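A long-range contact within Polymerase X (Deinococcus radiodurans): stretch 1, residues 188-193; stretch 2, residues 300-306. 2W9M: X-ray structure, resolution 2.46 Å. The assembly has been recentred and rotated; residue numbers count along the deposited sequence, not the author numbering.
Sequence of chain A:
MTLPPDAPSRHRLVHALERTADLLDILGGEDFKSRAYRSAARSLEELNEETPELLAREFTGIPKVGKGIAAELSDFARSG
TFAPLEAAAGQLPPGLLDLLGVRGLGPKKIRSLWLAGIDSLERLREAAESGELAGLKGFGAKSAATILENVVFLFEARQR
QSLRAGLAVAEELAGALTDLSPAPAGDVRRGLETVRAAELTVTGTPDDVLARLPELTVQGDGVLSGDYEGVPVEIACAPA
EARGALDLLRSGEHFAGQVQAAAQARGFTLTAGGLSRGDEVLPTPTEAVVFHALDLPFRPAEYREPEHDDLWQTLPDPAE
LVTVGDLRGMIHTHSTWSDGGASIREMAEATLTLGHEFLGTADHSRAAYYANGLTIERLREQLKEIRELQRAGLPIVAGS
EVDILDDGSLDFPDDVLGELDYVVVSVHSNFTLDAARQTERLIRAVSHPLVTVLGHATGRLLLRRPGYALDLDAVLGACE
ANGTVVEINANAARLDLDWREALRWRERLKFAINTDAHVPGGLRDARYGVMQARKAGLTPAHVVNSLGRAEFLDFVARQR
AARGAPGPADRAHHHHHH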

ATOM      1  N   VAL A 188       1.745   6.266  14.048  1.00 22.62           N
ATOM      2  CA  VAL A 188       2.014   6.956  12.786  1.00 31.87           C
ATOM      3  C   VAL A 188       3.468   7.428  12.691  1.00 31.97           C
ATOM      4  O   VAL A 188       4.065   7.404  11.614  1.00 36.64           O
ATOM      5  CB  VAL A 188       1.048   8.139  12.536  1.00 23.25           C
ATOM      6  CG1 VAL A 188      -0.376   7.715  12.823  1.00 30.19           C
ATOM      7  CG2 VAL A 188       1.423   9.334  13.387  1.00 32.14           C
ATOM      8  N   ARG A 189       4.039   7.836  13.821  1.00 34.97           N
ATOM      9  CA  ARG A 189       5.414   8.332  13.845  1.00 31.58           C
ATOM     10  C   ARG A 189       6.457   7.267  13.491  1.00 35.05           C
ATOM     11  O   ARG A 189       7.502   7.584  12.920  1.00 37.58           O
ATOM     12  CB  ARG A 189       5.754   8.931  15.208  1.00 36.76           C
ATOM     13  CG  ARG A 189       7.219   9.301  15.332  1.00 31.09           C
ATOM     14  CD  ARG A 189       7.595   9.676  16.742  1.00 26.01           C
ATOM     15  NE  ARG A 189       8.999  10.058  16.819  1.00 33.15           N
ATOM     16  CZ  ARG A 189       9.679  10.175  17.955  1.00 42.56           C
ATOM     17  NH1 ARG A 189       9.080   9.939  19.115  1.00 32.64           N
ATOM     18  NH2 ARG A 189      10.957  10.526  17.930  1.00 28.81           N
ATOM     19  N   ARG A 190       6.188   6.011  13.835  1.00 32.09           N
ATOM     20  CA  ARG A 190       7.156   4.955  13.560  1.00 46.46           C
ATOM     21  C   ARG A 190       6.731   4.010  12.435  1.00 47.53           C
ATOM     22  O   ARG A 190       7.410   3.019  12.157  1.00 43.70           O
ATOM     23  CB  ARG A 190       7.519   4.193  14.836  1.00 57.01           C
ATOM     24  CG  ARG A 190       6.356   3.547  15.547  1.00 49.25           C
ATOM     25  CD  ARG A 190       6.778   3.076  16.932  1.00 43.91           C
ATOM     26  NE  ARG A 190       6.195   1.780  17.248  1.00 40.59           N
ATOM     27  CZ  ARG A 190       4.958   1.611  17.697  1.00 39.65           C
ATOM     28  NH1 ARG A 190       4.176   2.662  17.891  1.00 40.85           N
ATOM     29  NH2 ARG A 190       4.506   0.391  17.952  1.00 53.01           N
ATOM     30  N   GLY A 191       5.613   4.327  11.790  1.00 47.71           N
ATOM     31  CA  GLY A 191       5.244   3.689  10.538  1.00 35.96           C
ATOM     32  C   GLY A 191       4.544   2.349  10.637  1.00 34.17           C
ATOM     33  O   GLY A 191       4.609   1.541   9.713  1.00 39.06           O
ATOM     34  N   LEU A 192       3.869   2.111  11.752  1.00 31.47           N
ATOM     35  CA  LEU A 192       3.123   0.876  11.916  1.00 49.54           C
ATOM     36  C   LEU A 192       2.189   0.700  10.718  1.00 45.03           C
ATOM     37  O   LEU A 192       1.389   1.583  10.417  1.00 48.31           O
ATOM     38  CB  LEU A 192       2.331   0.914  13.223  1.00 37.72           C
ATOM     39  CG  LEU A 192       2.333  -0.384  14.027  1.00 36.58           C
ATOM     40  CD1 LEU A 192       3.746  -0.697  14.465  1.00 39.06           C
ATOM     41  CD2 LEU A 192       1.402  -0.281  15.224  1.00 47.48           C
ATOM     42  N   GLU A 193       2.301  -0.433  10.028  1.00 47.54           N
ATOM     43  CA  GLU A 193       1.472  -0.698   8.849  1.00 50.37           C
ATOM     44  C   GLU A 193      -0.013  -0.475   9.140  1.00 35.11           C
ATOM     45  O   GLU A 193      -0.780  -0.073   8.265  1.00 44.61           O
ATOM     46  CB  GLU A 193       1.713  -2.114   8.312  1.00 31.84           C
ATOM     47  CG  GLU A 193       1.619  -3.217   9.360  1.00 52.89           C
ATOM     48  CD  GLU A 193       2.919  -3.425  10.125  1.00 62.45           C
ATOM     49  OE1 GLU A 193       3.984  -2.994   9.631  1.00 59.94           O
ATOM     50  OE2 GLU A 193       2.875  -4.027  11.219  1.00 61.79           O
ATOM     51  N   PRO A 300      16.887   5.594  17.536  1.00 47.59           N
ATOM     52  CA  PRO A 300      16.025   6.229  16.530  1.00 41.25           C
ATOM     53  C   PRO A 300      14.611   5.650  16.537  1.00 39.49           C
ATOM     54  O   PRO A 300      14.450   4.445  16.732  1.00 38.23           O
ATOM     55  CB  PRO A 300      16.724   5.897  15.207  1.00 38.59           C
ATOM     56  CG  PRO A 300      18.141   5.608  15.581  1.00 48.46           C
ATOM     57  CD  PRO A 300      18.077   4.969  16.932  1.00 41.55           C
ATOM     58  N   ALA A 301      13.607   6.497  16.323  1.00 41.43           N
ATOM     59  CA  ALA A 301      12.212   6.062  16.351  1.00 42.00           C
ATOM     60  C   ALA A 301      11.946   4.900  15.398  1.00 42.37           C
ATOM     61  O   ALA A 301      11.027   4.110  15.618  1.00 36.27           O
ATOM     62  CB  ALA A 301      11.280   7.230  16.039  1.00 36.82           C
ATOM     63  N   GLU A 302      12.750   4.800  14.343  1.00 39.27           N
ATOM     64  CA  GLU A 302      12.608   3.714  13.379  1.00 34.45           C
ATOM     65  C   GLU A 302      12.881   2.357  14.016  1.00 38.05           C
ATOM     66  O   GLU A 302      12.378   1.337  13.546  1.00 36.45           O
ATOM     67  CB  GLU A 302      13.559   3.901  12.193  1.00 37.07           C
ATOM     68  CG  GLU A 302      13.334   5.159  11.377  1.00 49.74           C
ATOM     69  CD  GLU A 302      14.321   6.260  11.713  1.00 66.16           C
ATOM     70  OE1 GLU A 302      14.662   6.413  12.906  1.00 68.69           O
ATOM     71  OE2 GLU A 302      14.754   6.970  10.781  1.00 55.67           O
ATOM     72  N   TYR A 303      13.683   2.350  15.081  1.00 42.24           N
ATOM     73  CA  TYR A 303      14.141   1.103  15.696  1.00 36.18           C
ATOM     74  C   TYR A 303      13.510   0.803  17.056  1.00 34.46           C
ATOM     75  O   TYR A 303      14.080   0.056  17.850  1.00 44.91           O
ATOM     76  CB  TYR A 303      15.663   1.111  15.845  1.00 29.53           C
ATOM     77  CG  TYR A 303      16.420   1.269  14.546  1.00 36.72           C
ATOM     78  CD1 TYR A 303      17.630   1.954  14.505  1.00 37.49           C
ATOM     79  CD2 TYR A 303      15.928   0.736  13.363  1.00 39.58           C
ATOM     80  CE1 TYR A 303      18.328   2.096  13.319  1.00 35.76           C
ATOM     81  CE2 TYR A 303      16.619   0.876  12.170  1.00 30.21           C
ATOM     82  CZ  TYR A 303      17.814   1.555  12.154  1.00 36.00           C
ATOM     83  OH  TYR A 303      18.495   1.693  10.968  1.00 35.42           O
ATOM     84  N   ARG A 304      12.338   1.370  17.324  1.00 31.97           N
ATOM     85  CA  ARG A 304      11.711   1.219  18.637  1.00 29.96           C
ATOM     86  C   ARG A 304      10.597   0.180  18.677  1.00 32.15           C
ATOM     87  O   ARG A 304       9.674   0.288  19.482  1.00 34.08           O
ATOM     88  CB  ARG A 304      11.200   2.566  19.149  1.00 29.57           C
ATOM     89  CG  ARG A 304      12.295   3.600  19.314  1.00 34.50           C
ATOM     90  CD  ARG A 304      11.752   4.929  19.808  1.00 26.48           C
ATOM     91  NE  ARG A 304      12.778   5.965  19.759  1.00 28.06           N
ATOM     92  CZ  ARG A 304      12.585   7.234  20.105  1.00 41.13           C
ATOM     93  NH1 ARG A 304      11.395   7.636  20.535  1.00 25.34           N
ATOM     94  NH2 ARG A 304      13.587   8.102  20.018  1.00 36.44           N
ATOM     95  N   GLU A 305      10.687  -0.826  17.815  1.00 34.37           N
ATOM     96  CA  GLU A 305       9.759  -1.951  17.845  1.00 35.96           C
ATOM     97  C   GLU A 305      10.367  -3.086  18.661  1.00 35.59           C
ATOM     98  O   GLU A 305      11.583  -3.141  18.837  1.00 43.73           O
ATOM     99  CB  GLU A 305       9.473  -2.454  16.428  1.00 40.68           C
ATOM    100  CG  GLU A 305       9.113  -1.373  15.432  1.00 34.46           C
ATOM    101  CD  GLU A 305       7.765  -0.742  15.708  1.00 44.93           C
ATOM    102  OE1 GLU A 305       6.886  -1.416  16.287  1.00 47.07           O
ATOM    103  OE2 GLU A 305       7.580   0.434  15.336  1.00 53.68           O
ATOM    104  N   PRO A 306       9.526  -4.005  19.154  1.00 40.16           N
ATOM    105  CA  PRO A 306      10.052  -5.158  19.894  1.00 34.34           C
ATOM    106  C   PRO A 306      11.116  -5.930  19.109  1.00 37.90           C
ATOM    107  O   PRO A 306      12.141  -6.302  19.676  1.00 43.95           O
ATOM    108  CB  PRO A 306       8.810  -6.026  20.111  1.00 33.41           C
ATOM    109  CG  PRO A 306       7.668  -5.061  20.081  1.00 33.06           C
ATOM    110  CD  PRO A 306       8.053  -3.994  19.103  1.00 32.83           C
TER

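Long, flexible side chains often make contacts that their CA-to-CB bonds do not predict, and this small interface in Polymerase X is a compact example. A segment carrying the helical residue Arg189 and its neighbour Arg190 meets a loop containing a short 3-10 segment at 301-302; the nearest CA atoms across the contact are those of Arg190 and Glu302, 5.6 Å apart. Glu302 nevertheless points away, and the chemistry falls to its neighbours. Arg190 starts toward the loop, with CB 3.6 Å from Ala301 O. Its chi1 is p and chi2 t, but chi3, at -140°, lies between wells, and this bent chain delivers the guanidinium to Glu305. Glu305 leaves its backbone sideways and folds back through two m torsions, so that its carboxylate meets the arginine in a salt bridge, Arg190 NE to Glu305 OE2 at 2.7 Å. Both component hydrogen bonds are weak: the short one has an N-H...O angle of only 123°, and Arg190 NH2 to Glu305 OE1 spans 3.4 Å. Leu192 CD1 packs 3.7 Å from Glu305 OE1.

Arg189, by contrast, is extended, t at chi1 through chi3. It lays one guanidinium face over Ala301, NE to CB 3.7 Å, and brings NH1 within 3.6 Å of Arg304 NH1, a like-charge approach in which both nitrogens have hydrogen-bond partners elsewhere in the structure.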